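Local coordinates for protein MdbA (Actinomyces oris, PDB 4Z7X) that acts as a thiol-disulfide oxidoreductase, probably introducing disulfide bonds into exported proteins in a pathway linked to sortase-mediated pilus assembly, at residues Trp41-Gly46 with Ile90-His95; Tyr65-Cys70 with Glu194-Val199; Thr78-Gln83 with Pro214-Glu219; Val108-Gly113 with Asp173-Gly178. All coordinates share one frame; numbering follows the deposited sequence.

Contact 1: residues Trp41-Gly46 with Ile90-His95. With 3CX ((2S)-3-(cyclohexylamino)-2-hydroxypropane-1-sulfonic acid), chain C.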
# COMPACT_ATOMS: atom_id res chain seq x y z
N TRP A 41 0.27 -5.76 3.76
CA TRP A 41 0.40 -5.29 5.13
C TRP A 41 -0.85 -4.57 5.53
O TRP A 41 -1.59 -4.10 4.67
CB TRP A 41 1.65 -4.46 5.35
CG TRP A 41 1.68 -3.10 4.82
CD1 TRP A 41 1.50 -1.97 5.55
CD2 TRP A 41 2.02 -2.66 3.48
NE1 TRP A 41 1.70 -0.87 4.77
CE2 TRP A 41 2.01 -1.26 3.50
CE3 TRP A 41 2.27 -3.30 2.27
CZ2 TRP A 41 2.30 -0.50 2.37
CZ3 TRP A 41 2.55 -2.55 1.14
CH2 TRP A 41 2.57 -1.17 1.20
N THR A 42 -1.08 -4.46 6.84
CA THR A 42 -2.38 -4.02 7.31
C THR A 42 -2.32 -3.01 8.43
O THR A 42 -1.32 -2.94 9.15
CB THR A 42 -3.28 -5.20 7.79
OG1 THR A 42 -2.76 -5.75 9.00
CG2 THR A 42 -3.34 -6.30 6.73
N TYR A 43 -3.44 -2.28 8.55
CA TYR A 43 -3.67 -1.29 9.59
C TYR A 43 -5.04 -1.55 10.21
O TYR A 43 -6.02 -1.65 9.50
CB TYR A 43 -3.65 0.15 9.01
CG TYR A 43 -2.34 0.50 8.32
CD1 TYR A 43 -1.32 1.16 9.00
CD2 TYR A 43 -2.13 0.19 7.00
CE1 TYR A 43 -0.13 1.49 8.40
CE2 TYR A 43 -0.96 0.52 6.35
CZ TYR A 43 0.06 1.17 7.06
OH TYR A 43 1.24 1.47 6.38
N GLY A 44 -5.08 -1.63 11.54
CA GLY A 44 -6.33 -1.74 12.28
C GLY A 44 -6.95 -3.13 12.53
O GLY A 44 -8.04 -3.23 13.08
N GLU A 45 -6.21 -4.19 12.23
CA GLU A 45 -6.73 -5.55 12.36
C GLU A 45 -6.82 -6.10 13.77
O GLU A 45 -7.47 -7.14 13.98
CB GLU A 45 -5.93 -6.52 11.48
CG GLU A 45 -4.60 -7.01 12.00
CD GLU A 45 -3.48 -5.97 11.98
OE1 GLU A 45 -3.66 -4.84 11.42
OE2 GLU A 45 -2.38 -6.33 12.45
N GLY A 46 -6.18 -5.44 14.73
CA GLY A 46 -5.95 -6.09 16.04
C GLY A 46 -6.73 -5.52 17.21
O GLY A 46 -6.32 -5.66 18.38
N ILE A 90 -12.55 0.70 9.43
CA ILE A 90 -12.02 -0.32 8.52
C ILE A 90 -10.72 -0.91 9.07
O ILE A 90 -10.03 -0.29 9.88
CB ILE A 90 -11.70 0.22 7.11
CG1 ILE A 90 -10.61 1.30 7.14
CG2 ILE A 90 -12.96 0.73 6.42
CD1 ILE A 90 -10.22 1.77 5.73
N THR A 91 -10.41 -2.10 8.58
CA THR A 91 -9.06 -2.65 8.61
C THR A 91 -8.54 -2.49 7.17
O THR A 91 -9.15 -2.97 6.25
CB THR A 91 -9.13 -4.13 8.95
OG1 THR A 91 -9.63 -4.28 10.28
CG2 THR A 91 -7.77 -4.77 8.83
N LEU A 92 -7.47 -1.75 7.00
CA LEU A 92 -6.89 -1.49 5.68
C LEU A 92 -5.83 -2.54 5.38
O LEU A 92 -4.89 -2.72 6.17
CB LEU A 92 -6.29 -0.08 5.60
CG LEU A 92 -5.62 0.29 4.28
CD1 LEU A 92 -6.66 0.40 3.17
CD2 LEU A 92 -4.83 1.58 4.37
N ALA A 93 -5.95 -3.17 4.22
CA ALA A 93 -4.92 -4.10 3.77
C ALA A 93 -4.40 -3.67 2.41
O ALA A 93 -5.18 -3.55 1.45
CB ALA A 93 -5.48 -5.51 3.70
N LEU A 94 -3.10 -3.40 2.34
CA LEU A 94 -2.45 -2.92 1.12
C LEU A 94 -1.69 -4.06 0.49
O LEU A 94 -0.90 -4.70 1.15
CB LEU A 94 -1.50 -1.76 1.43
CG LEU A 94 -2.18 -0.49 1.96
CD1 LEU A 94 -1.16 0.59 2.27
CD2 LEU A 94 -3.20 0.04 1.01
N HIS A 95 -1.99 -4.31 -0.79
CA HIS A 95 -1.44 -5.45 -1.54
C HIS A 95 -0.62 -4.94 -2.73
O HIS A 95 -1.21 -4.54 -3.73
CB HIS A 95 -2.54 -6.36 -2.08
CG HIS A 95 -3.44 -6.96 -1.06
ND1 HIS A 95 -3.44 -8.32 -0.76
CD2 HIS A 95 -4.43 -6.41 -0.31
CE1 HIS A 95 -4.38 -8.57 0.14
NE2 HIS A 95 -5.01 -7.43 0.41
OAA 3CX C . -3.47 -2.42 16.89
OAB 3CX C . -4.57 -2.90 14.65
OAC 3CX C . -2.46 -2.66 12.31
OAD 3CX C . -3.11 -4.50 15.53
CAE 3CX C . 3.13 -0.95 9.26
CAF 3CX C . 3.23 -2.44 9.40
CAG 3CX C . 2.66 -0.18 10.49
CAH 3CX C . 1.98 -2.99 10.09
CAI 3CX C . 1.44 -0.71 11.21
CAJ 3CX C . -0.21 -2.47 12.97
CAK 3CX C . -1.99 -2.45 14.71
NAL 3CX C . 0.11 -2.86 11.58
CAM 3CX C . -1.58 -3.03 13.34
CAN 3CX C . 0.96 -2.02 10.67
SAO 3CX C . -3.36 -3.09 15.42
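Trp41 and Leu94 face each other as a hydrogen-bonded pair of an antiparallel strand contact, and their side chains show how an edge strand packs on its neighbour. From CB, the tryptophan CG is set between its own main-chain N and C (chi1 74°). Beyond it the benzo part of the indole, CE2 through CH2, spreads over Leu94 CB, which stands 3.9 Å from the centroid of the six-membered ring and almost exactly on its normal, a CH-pi contact. At the rim, CZ2 touches Leu94 CD1 at 3.6 Å. The tip of the pyrrole, NE1, gives its hydrogen in the ring plane to Tyr43 OH at 2.9 Å, and that hydroxyl also bonds Ser123 OG. The Tyr43 ring in turn runs beside Leu92, CD2 against CD2 at 4.0 Å. In the backbone, Trp41 and Tyr43 each exchange two bonds with their partners; between them Thr42 and Ala93 form a non-hydrogen-bonded pair, Thr42 CG2 meeting Ala93 CB.

Past the strand, the backbone turns, and its amides meet a bound CAPSO molecule. Its hydroxyl OAC accepts from Gly44 N at 2.9 Å and donates to Glu45 OE1 at 2.6 Å, while Gly46 N reaches sulfonate oxygen OAB. Thr42 OG1 also donates to Glu45 OE1, from above the carboxylate plane.

Strand 41-43 is one edge of the mixed sheet, antiparallel to strand 91-96, which pairs in parallel with strand 58-63; Leu124 of helix 123-140 covers Tyr43, Leu92 and Leu94, and helix 68-86 supplies Leu85 and Ile81.

Contact 2: residues Tyr65-Cys70 with Glu194-Val199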
# COMPACT_ATOMS: atom_id res chain seq x y z
N TYR A 65 2.74 0.89 -7.53
CA TYR A 65 3.31 2.22 -7.44
C TYR A 65 3.54 2.93 -8.77
O TYR A 65 3.64 4.16 -8.79
CB TYR A 65 4.63 2.23 -6.63
CG TYR A 65 4.44 2.04 -5.12
CD1 TYR A 65 3.68 2.93 -4.40
CD2 TYR A 65 4.96 0.94 -4.46
CE1 TYR A 65 3.49 2.79 -3.05
CE2 TYR A 65 4.77 0.77 -3.10
CZ TYR A 65 4.02 1.69 -2.41
OH TYR A 65 3.81 1.50 -1.08
N SER A 66 3.63 2.18 -9.85
CA SER A 66 3.82 2.74 -11.19
C SER A 66 2.55 2.84 -12.04
O SER A 66 2.63 3.17 -13.23
CB SER A 66 4.86 1.94 -11.97
OG SER A 66 6.14 2.05 -11.37
N CYS A 67 1.40 2.66 -11.39
CA CYS A 67 0.08 2.70 -12.06
C CYS A 67 -0.57 4.07 -11.86
O CYS A 67 -0.85 4.50 -10.71
CB CYS A 67 -0.82 1.57 -11.53
SG CYS A 67 -2.54 1.71 -12.10
N SER A 68 -0.86 4.75 -12.96
CA SER A 68 -1.47 6.08 -12.86
C SER A 68 -2.85 6.08 -12.26
O SER A 68 -3.22 7.03 -11.57
CB SER A 68 -1.47 6.74 -14.25
OG SER A 68 -2.31 6.06 -15.16
N HIS A 69 -3.62 5.01 -12.50
CA HIS A 69 -4.92 4.91 -11.89
C HIS A 69 -4.83 4.74 -10.37
O HIS A 69 -5.64 5.29 -9.61
CB HIS A 69 -5.72 3.77 -12.52
CG HIS A 69 -6.04 4.00 -13.95
ND1 HIS A 69 -5.34 3.42 -14.98
CD2 HIS A 69 -6.98 4.78 -14.53
CE1 HIS A 69 -5.84 3.82 -16.13
NE2 HIS A 69 -6.84 4.65 -15.88
N CYS A 70 -3.86 3.96 -9.92
CA CYS A 70 -3.55 3.83 -8.49
C CYS A 70 -3.10 5.16 -7.88
O CYS A 70 -3.46 5.48 -6.76
CB CYS A 70 -2.46 2.78 -8.26
SG CYS A 70 -3.04 1.12 -8.66
N GLU A 194 -7.30 -8.75 -12.59
CA GLU A 194 -7.23 -8.31 -13.98
C GLU A 194 -6.52 -6.98 -14.20
O GLU A 194 -6.06 -6.71 -15.31
CB GLU A 194 -8.64 -8.30 -14.56
CG GLU A 194 -9.38 -9.60 -14.24
CD GLU A 194 -10.57 -9.89 -15.13
OE1 GLU A 194 -10.87 -11.10 -15.35
OE2 GLU A 194 -11.23 -8.92 -15.59
N GLY A 195 -6.45 -6.15 -13.18
CA GLY A 195 -5.81 -4.86 -13.31
C GLY A 195 -5.60 -4.20 -11.96
O GLY A 195 -5.95 -4.76 -10.92
N THR A 196 -5.05 -2.98 -12.00
CA THR A 196 -4.88 -2.17 -10.79
C THR A 196 -5.50 -0.76 -10.97
O THR A 196 -5.56 -0.24 -12.07
CB THR A 196 -3.41 -1.98 -10.38
OG1 THR A 196 -2.67 -1.47 -11.50
CG2 THR A 196 -2.80 -3.28 -9.96
N PRO A 197 -6.03 -0.17 -9.91
CA PRO A 197 -6.28 -0.85 -8.64
C PRO A 197 -7.39 -1.89 -8.74
O PRO A 197 -8.20 -1.85 -9.65
CB PRO A 197 -6.71 0.30 -7.73
CG PRO A 197 -7.31 1.30 -8.63
CD PRO A 197 -6.61 1.20 -9.94
N THR A 198 -7.40 -2.83 -7.78
CA THR A 198 -8.53 -3.71 -7.55
C THR A 198 -8.86 -3.55 -6.07
O THR A 198 -7.94 -3.60 -5.24
CB THR A 198 -8.26 -5.20 -7.90
OG1 THR A 198 -8.02 -5.33 -9.31
CG2 THR A 198 -9.46 -6.03 -7.52
N VAL A 199 -10.12 -3.35 -5.76
CA VAL A 199 -10.55 -3.11 -4.37
C VAL A 199 -11.63 -4.11 -3.96
O VAL A 199 -12.58 -4.39 -4.71
CB VAL A 199 -11.08 -1.64 -4.27
CG1 VAL A 199 -11.59 -1.32 -2.88
CG2 VAL A 199 -9.97 -0.64 -4.62
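His69 meets Pro197 through its CB, 3.7 Å from Pro197 CD, while the imidazole itself leads away and carries Ser68 OG over one face, offset toward the rim. The second flat group is the cis peptide between Thr196 and Pro197, and both thiols of the chain segment opposite lie over the same face of it: Cys70 SG stands above Pro197 N at 3.5 Å, and Cys67 SG above Thr196 O at 3.6 Å. This is the arrangement characteristic of the thioredoxin fold, a Cys-X-X-Cys sequence at the start of a helix set against a loop with a cis-proline. It is consistent with Cys67 and Cys70 forming the redox pair of this oxidoreductase.

Thr196 OG1 comes within 3.2 Å of Cys67 SG, and Thr196 CB lies against Cys70 SG. Pro197 CD touches Cys70 SG as well, which leaves that sulfur bordered by the ring, the peptide nitrogen and the threonine carbon. Farther along, Thr198 OG1 donates to Gly195 O, tying the start of strand 198-201 back across the cis peptide.

Around the site, Phe131 of helix 123-140 and Phe63 of strand 58-63 back Cys70, and Leu100 touches Cys67. Cys67 itself is the N-cap of helix 68-86. Its sulfur lies anti to its own backbone N and accepts from Cys70 N at 3.4 Å, with an angle of 162° at the hydrogen. The two sulfurs, Cys67 SG and Cys70 SG, are 3.5 Å apart, too far for a disulfide, so the pair is modelled as free thiols.

Contact 3: residues Thr78-Gln83 with Pro214-Glu219; sequences TQEINQ and PTSLTE
Glu80 reaches out of helix 68-86 to the first turn of helix 216-222, and nearly all the polar bonding of this contact runs through its carboxylate. With chi1 at 70°, CG is flanked by both N and C of its own backbone, and the chain is extended beyond it. OE1 accepts from Leu217 N at 2.9 Å on its syn side, somewhat out of the carboxylate plane, and also from His77 ND1 of its own helix. Leu217 CB rests against this same oxygen. OE2 takes two bonds from Thr218: the hydroxyl OG1 arrives at 2.6 Å on the anti lone pair, and the backbone N approaches from above the plane at 2.7 Å. Four donors therefore grip one buried acid and fix its rotation.

Water adds an indirect link. It accepts from Glu80 N, at a kink where that amide has no bond to the preceding turn, and bonds Pro214 O at 2.8 Å.

Apolar contact is smaller: Ile81 CG1 meets Leu217 CD1 at 3.8 Å.

Thr215, the N-cap residue, makes no capping bond with its side chain and turns OG1 to Glu219 OE2 instead. The carboxylate of Glu80 receives backbone N-H groups of the first turn of helix 216-222, and the helix end would be expected to favour its negative charge. The arrangement joins the C-terminal helix of a thioredoxin-like domain to its CxxC helix.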
# COMPACT_ATOMS: atom_id res chain seq x y z
N THR A 78 -7.04 9.23 -0.06
CA THR A 78 -6.16 9.16 1.12
C THR A 78 -6.77 9.78 2.37
O THR A 78 -6.65 9.23 3.46
CB THR A 78 -4.73 9.70 0.86
OG1 THR A 78 -3.95 9.58 2.06
CG2 THR A 78 -4.73 11.17 0.38
N GLN A 79 -7.42 10.93 2.23
CA GLN A 79 -7.97 11.60 3.39
C GLN A 79 -9.03 10.73 4.06
O GLN A 79 -9.01 10.54 5.29
CB GLN A 79 -8.54 12.95 2.99
CG GLN A 79 -8.97 13.75 4.17
CD GLN A 79 -7.80 14.27 4.99
OE1 GLN A 79 -6.63 14.40 4.54
NE2 GLN A 79 -8.10 14.56 6.24
N GLU A 80 -9.94 10.17 3.27
CA GLU A 80 -11.03 9.38 3.89
C GLU A 80 -10.55 8.00 4.37
O GLU A 80 -11.07 7.47 5.32
CB GLU A 80 -12.24 9.23 2.96
CG GLU A 80 -12.07 8.36 1.74
CD GLU A 80 -13.40 8.06 1.07
OE1 GLU A 80 -13.40 7.77 -0.15
OE2 GLU A 80 -14.46 8.11 1.75
N ILE A 81 -9.55 7.42 3.70
CA ILE A 81 -8.99 6.17 4.21
C ILE A 81 -8.36 6.41 5.58
O ILE A 81 -8.54 5.63 6.53
CB ILE A 81 -7.97 5.59 3.24
CG1 ILE A 81 -8.72 5.10 2.00
CG2 ILE A 81 -7.15 4.51 3.91
CD1 ILE A 81 -7.88 4.63 0.85
N ASN A 82 -7.55 7.47 5.70
CA ASN A 82 -6.97 7.83 6.99
C ASN A 82 -8.05 8.10 8.04
O ASN A 82 -7.90 7.72 9.22
CB ASN A 82 -6.05 9.03 6.87
CG ASN A 82 -4.74 8.67 6.20
OD1 ASN A 82 -4.41 7.50 6.12
ND2 ASN A 82 -4.03 9.65 5.69
N GLN A 83 -9.16 8.75 7.61
CA GLN A 83 -10.25 9.04 8.54
C GLN A 83 -10.94 7.78 8.98
O GLN A 83 -11.22 7.64 10.16
CB GLN A 83 -11.22 10.03 7.94
CG GLN A 83 -12.18 10.56 8.94
CD GLN A 83 -11.50 11.38 10.01
OE1 GLN A 83 -10.62 12.20 9.72
NE2 GLN A 83 -11.93 11.18 11.25
N PRO A 214 -14.39 12.02 -2.99
CA PRO A 214 -13.49 11.76 -1.87
C PRO A 214 -14.17 11.20 -0.65
O PRO A 214 -13.50 10.96 0.35
CB PRO A 214 -12.90 13.14 -1.52
CG PRO A 214 -13.56 14.14 -2.37
CD PRO A 214 -14.44 13.45 -3.37
N THR A 215 -15.47 11.02 -0.71
CA THR A 215 -16.22 10.40 0.38
C THR A 215 -16.87 9.09 -0.03
O THR A 215 -17.66 8.52 0.74
CB THR A 215 -17.33 11.33 0.87
OG1 THR A 215 -18.17 11.70 -0.23
CG2 THR A 215 -16.73 12.53 1.48
N SER A 216 -16.56 8.62 -1.23
CA SER A 216 -17.24 7.42 -1.73
C SER A 216 -16.92 6.13 -0.96
O SER A 216 -17.80 5.31 -0.80
CB SER A 216 -17.07 7.27 -3.23
OG SER A 216 -15.72 7.32 -3.60
N LEU A 217 -15.70 5.98 -0.43
CA LEU A 217 -15.41 4.80 0.39
C LEU A 217 -16.17 4.89 1.71
O LEU A 217 -16.68 3.89 2.22
CB LEU A 217 -13.89 4.57 0.66
CG LEU A 217 -13.12 4.14 -0.60
CD1 LEU A 217 -11.65 4.32 -0.32
CD2 LEU A 217 -13.43 2.70 -0.96
N THR A 218 -16.23 6.08 2.29
CA THR A 218 -16.98 6.29 3.52
C THR A 218 -18.45 5.91 3.38
O THR A 218 -19.02 5.20 4.22
CB THR A 218 -16.76 7.71 4.04
OG1 THR A 218 -15.37 7.92 4.22
CG2 THR A 218 -17.48 7.93 5.32
N GLU A 219 -19.03 6.33 2.26
CA GLU A 219 -20.42 5.97 1.94
C GLU A 219 -20.64 4.48 1.80
O GLU A 219 -21.62 3.94 2.33
CB GLU A 219 -20.87 6.70 0.68
CG GLU A 219 -20.92 8.22 0.88
CD GLU A 219 -20.79 9.02 -0.42
OE1 GLU A 219 -20.94 8.44 -1.53
OE2 GLU A 219 -20.54 10.24 -0.32
O HOH W 1 -10.70 11.32 0.63

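Contact 4: residues Val108-Gly113 with Asp173-Gly178; sequences VMNAMG and DSDKYG
Asn110 holds the turn at Asp175-Tyr177 with both ends of its amide. OD1 accepts from Tyr177 N at 2.8 Å, in the carbonyl plane, and ND2 donates to Asp175 OD1 at 3.0 Å, within its own amide plane and onto the anti lone pair. The amide and carboxylate planes are 67° apart. One turn later in the helix, Gly113 CA lies over the Tyr177 ring, 3.7 Å from its centroid, in a CH-pi contact; Lys176 CG covers the opposite face.

Asp175, with positive phi, is the first residue to leave helix 168-174, in a Schellman motif, and opens a type I beta turn to Gly178; Tyr177 within it is the N-cap of helix 178-190. The turn belongs to the helical region between strands 91-96 and 198-201, consistent with the helical insertion of DsbA-like members of the thioredoxin fold.

A second shell fixes the first. Asn110 ND2 has another acceptor, Ser106 O, one turn back in helix 103-118. Tyr177 OH bonds Asp117 OD2 near the end of that helix, which would help to fix the ring over Gly113, and Pro32 of an N-terminal loop also touches the tyrosine.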
# COMPACT_ATOMS: atom_id res chain seq x y z
N VAL A 108 10.64 1.87 -5.33
CA VAL A 108 9.73 2.27 -4.25
C VAL A 108 9.54 1.14 -3.24
O VAL A 108 9.59 1.39 -2.03
CB VAL A 108 8.35 2.73 -4.75
CG1 VAL A 108 7.49 3.14 -3.57
CG2 VAL A 108 8.47 3.87 -5.73
N MSE A 109 9.34 -0.11 -3.73
CA MSE A 109 9.14 -1.21 -2.79
C MSE A 109 10.36 -1.45 -1.89
O MSE A 109 10.22 -1.79 -0.72
CB MSE A 109 8.63 -2.49 -3.47
CG MSE A 109 7.20 -2.27 -3.90
SE MSE A 109 6.41 -3.86 -4.72
CE MSE A 109 6.45 -5.00 -3.15
N ASN A 110 11.56 -1.28 -2.41
CA ASN A 110 12.72 -1.42 -1.57
C ASN A 110 12.79 -0.34 -0.48
O ASN A 110 13.11 -0.63 0.66
CB ASN A 110 13.99 -1.45 -2.43
CG ASN A 110 14.27 -2.84 -2.94
OD1 ASN A 110 14.58 -3.70 -2.14
ND2 ASN A 110 14.17 -3.08 -4.25
N ALA A 111 12.44 0.90 -0.83
CA ALA A 111 12.44 1.96 0.17
C ALA A 111 11.29 1.74 1.17
O ALA A 111 11.47 1.89 2.37
CB ALA A 111 12.27 3.32 -0.48
N MSE A 112 10.13 1.32 0.67
CA MSE A 112 9.00 1.00 1.55
C MSE A 112 9.33 -0.12 2.49
O MSE A 112 8.92 -0.11 3.65
CB MSE A 112 7.75 0.65 0.74
CG MSE A 112 6.53 0.29 1.62
SE MSE A 112 6.09 1.62 3.05
CE MSE A 112 5.01 2.75 1.86
N GLY A 113 10.10 -1.12 2.04
CA GLY A 113 10.49 -2.22 2.92
C GLY A 113 11.31 -1.72 4.10
O GLY A 113 11.12 -2.14 5.24
N ASP A 173 19.96 -0.69 -4.30
CA ASP A 173 21.11 -1.20 -5.04
C ASP A 173 21.28 -2.72 -4.91
O ASP A 173 21.73 -3.36 -5.84
CB ASP A 173 22.39 -0.49 -4.56
CG ASP A 173 22.50 0.99 -5.02
OD1 ASP A 173 21.71 1.43 -5.87
OD2 ASP A 173 23.40 1.72 -4.53
N SER A 174 20.94 -3.25 -3.72
CA SER A 174 21.08 -4.65 -3.43
C SER A 174 19.79 -5.45 -3.74
O SER A 174 19.79 -6.66 -3.61
CB SER A 174 21.48 -4.85 -1.96
OG SER A 174 20.44 -4.54 -1.05
N ASP A 175 18.71 -4.75 -4.13
CA ASP A 175 17.35 -5.30 -4.23
C ASP A 175 17.05 -6.13 -2.99
O ASP A 175 16.61 -7.29 -3.08
CB ASP A 175 17.24 -6.14 -5.51
CG ASP A 175 15.83 -6.43 -5.97
OD1 ASP A 175 14.91 -5.63 -5.64
OD2 ASP A 175 15.65 -7.43 -6.75
N LYS A 176 17.22 -5.51 -1.83
CA LYS A 176 17.04 -6.18 -0.56
C LYS A 176 15.67 -6.90 -0.46
O LYS A 176 15.58 -8.01 0.10
CB LYS A 176 17.16 -5.20 0.60
CG LYS A 176 16.98 -5.83 1.98
CD LYS A 176 17.25 -4.82 3.10
CE LYS A 176 17.02 -5.44 4.48
NZ LYS A 176 18.16 -6.38 4.70
N TYR A 177 14.64 -6.23 -0.96
CA TYR A 177 13.29 -6.74 -0.88
C TYR A 177 12.75 -7.30 -2.18
O TYR A 177 11.53 -7.40 -2.38
CB TYR A 177 12.31 -5.69 -0.26
CG TYR A 177 12.72 -5.26 1.15
CD1 TYR A 177 12.39 -6.01 2.27
CD2 TYR A 177 13.45 -4.10 1.36
CE1 TYR A 177 12.76 -5.63 3.55
CE2 TYR A 177 13.81 -3.70 2.64
CZ TYR A 177 13.47 -4.47 3.74
OH TYR A 177 13.85 -4.08 5.03
N GLY A 178 13.64 -7.79 -3.03
CA GLY A 178 13.20 -8.41 -4.27
C GLY A 178 12.27 -9.56 -4.08
O GLY A 178 11.42 -9.79 -4.91

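How the contacts relate
The four contacts lie in one thioredoxin-like domain. Contact 1 joins the edge strand to the sheet that also carries contact 2, their centres about 18 Å apart and Trp41 touching Tyr65. Contacts 2 and 3 share helix 68-86, one at its start and one farther along, so the CxxC end and the C-terminal helix are set on a common element. Along the chain, contacts 1, 2 and 3 cross one another, while contact 4 is nested within the loops closed by contacts 2 and 3. Contacts 3 and 4 are about 29 Å apart between centres. Tyr65 packs on Val108, Met109 and Met112, which probably places the helical region between strands 91-96 and 198-201 beside the CxxC site.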